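Local coordinates for 14 kDa fatty acid-binding protein (Schistosoma mansoni, PDB 1VYF), which binds long-chain fatty acids such as oleic and arachidonic acid inside a beta-barrel and may take part in their transport, at residues Asn103-Ile107 / Thr119-Gly123. Numbering follows the deposited sequence.
Sequences NTTVI and TVTVG
Val106 and Thr121 form an antiparallel hydrogen-bonded pair where 104-107 and 119-122 run 4.8 Å apart between axes, their N-to-C directions at 161° and so close to antiparallel. Val106 N donates to Thr121 O at 3.0 Å, and Thr121 N returns a bond to Val106 O at 2.9 Å. At the open end of the hairpin a water takes over from the direct bonds, donating to Thr104 O and accepting from Gly123 N. On the face carrying Val106 and Thr121, a chi1 of 55° turns the Thr121 hydroxyl back over its own main chain, with OG1 3.4 Å from Val106 CB. On the face of Ile107 and Val120, the methyl CG2 of Thr105 packs on Val120 CG1 at 3.6 Å. Thr105 OG1 meets Val122 CG2 at 3.7 Å, while Val122 CG1 touches the side-chain carboxamide of Asn103, OD1 nearest, the two side chains crossing at about a right angle. Ile107 and Val120 run side by side, their CG2 methyls 4.2 Å apart. Val120 also touches the bound oleic acid and Val21 of helix 18-24, and Ile107 lies close to the oleate-binding Arg109. The pairing joins neighbouring strands of a beta hairpin in the fatty-acid-binding-protein barrel, whose inward face lines the lipid cavity.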
loop_
_atom_site.group_PDB
_atom_site.type_symbol
_atom_site.label_atom_id
_atom_site.label_comp_id
_atom_site.label_asym_id
_atom_site.label_seq_id
_atom_site.Cartn_x
_atom_site.Cartn_y
_atom_site.Cartn_z
ATOM N N ASN A 103 -8.535 14.435 -0.327
ATOM C CA ASN A 103 -7.965 13.732 -1.483
ATOM C C ASN A 103 -8.332 12.260 -1.574
ATOM O O ASN A 103 -8.797 11.653 -0.621
ATOM C CB ASN A 103 -6.452 13.786 -1.442
ATOM C CG ASN A 103 -5.887 15.109 -1.919
ATOM O OD1 ASN A 103 -6.096 15.505 -3.062
ATOM N ND2 ASN A 103 -5.151 15.776 -1.061
ATOM N N THR A 104 -8.097 11.698 -2.750
ATOM C CA THR A 104 -8.259 10.284 -2.996
ATOM C C THR A 104 -6.924 9.730 -3.482
ATOM O O THR A 104 -6.304 10.328 -4.354
ATOM C CB THR A 104 -9.379 10.084 -4.012
ATOM O OG1 THR A 104 -10.640 10.319 -3.340
ATOM C CG2 THR A 104 -9.467 8.623 -4.506
ATOM N N THR A 105 -6.492 8.633 -2.865
ATOM C CA THR A 105 -5.246 7.917 -3.224
ATOM C C THR A 105 -5.599 6.577 -3.843
ATOM O O THR A 105 -6.362 5.816 -3.270
ATOM C CB THR A 105 -4.405 7.679 -1.985
ATOM O OG1 THR A 105 -4.192 8.912 -1.294
ATOM C CG2 THR A 105 -2.968 7.119 -2.381
ATOM N N VAL A 106 -5.057 6.299 -5.024
ATOM C CA VAL A 106 -5.238 5.026 -5.676
ATOM C C VAL A 106 -3.886 4.294 -5.607
ATOM O O VAL A 106 -2.844 4.854 -5.998
ATOM C CB VAL A 106 -5.702 5.155 -7.086
ATOM C CG1 VAL A 106 -5.909 3.805 -7.690
ATOM C CG2 VAL A 106 -7.004 5.978 -7.145
ATOM N N ILE A 107 -3.905 3.098 -5.034
ATOM C CA ILE A 107 -2.674 2.277 -4.894
ATOM C C ILE A 107 -2.832 0.961 -5.628
ATOM O O ILE A 107 -3.604 0.078 -5.236
ATOM C CB ILE A 107 -2.342 2.029 -3.406
ATOM C CG1 ILE A 107 -2.364 3.333 -2.620
ATOM C CG2 ILE A 107 -0.958 1.337 -3.292
ATOM C CD1 ILE A 107 -2.644 3.159 -1.159
ATOM N N THR A 119 2.065 1.284 -7.465
ATOM C CA THR A 119 1.923 2.605 -8.079
ATOM C C THR A 119 0.960 3.403 -7.233
ATOM O O THR A 119 -0.134 2.930 -6.957
ATOM C CB THR A 119 1.457 2.456 -9.513
ATOM O OG1 THR A 119 2.429 1.718 -10.266
ATOM C CG2 THR A 119 1.377 3.782 -10.220
ATOM N N VAL A 120 1.344 4.611 -6.832
ATOM C CA VAL A 120 0.499 5.436 -5.948
ATOM C C VAL A 120 0.153 6.726 -6.679
ATOM O O VAL A 120 1.037 7.485 -7.054
ATOM C CB VAL A 120 1.226 5.760 -4.655
ATOM C CG1 VAL A 120 0.332 6.595 -3.687
ATOM C CG2 VAL A 120 1.717 4.474 -3.988
ATOM N N THR A 121 -1.138 7.009 -6.864
ATOM C CA THR A 121 -1.546 8.189 -7.632
ATOM C C THR A 121 -2.525 9.021 -6.814
ATOM O O THR A 121 -3.401 8.465 -6.185
ATOM C CB THR A 121 -2.200 7.777 -8.977
ATOM O OG1 THR A 121 -3.309 6.874 -8.772
ATOM C CG2 THR A 121 -1.296 6.939 -9.739
ATOM N N VAL A 122 -2.294 10.330 -6.762
ATOM C CA VAL A 122 -3.182 11.293 -6.098
ATOM C C VAL A 122 -3.380 12.407 -7.149
ATOM O O VAL A 122 -2.476 13.200 -7.376
ATOM C CB VAL A 122 -2.546 11.865 -4.830
ATOM C CG1 VAL A 122 -3.502 12.854 -4.151
ATOM C CG2 VAL A 122 -2.120 10.719 -3.838
ATOM N N GLY A 123 -4.527 12.409 -7.815
ATOM C CA GLY A 123 -4.799 13.346 -8.893
ATOM C C GLY A 123 -3.872 13.095 -10.063
ATOM O O GLY A 123 -3.860 11.987 -10.603
HETATM O O HOH W 1 -6.814 10.392 -7.050
#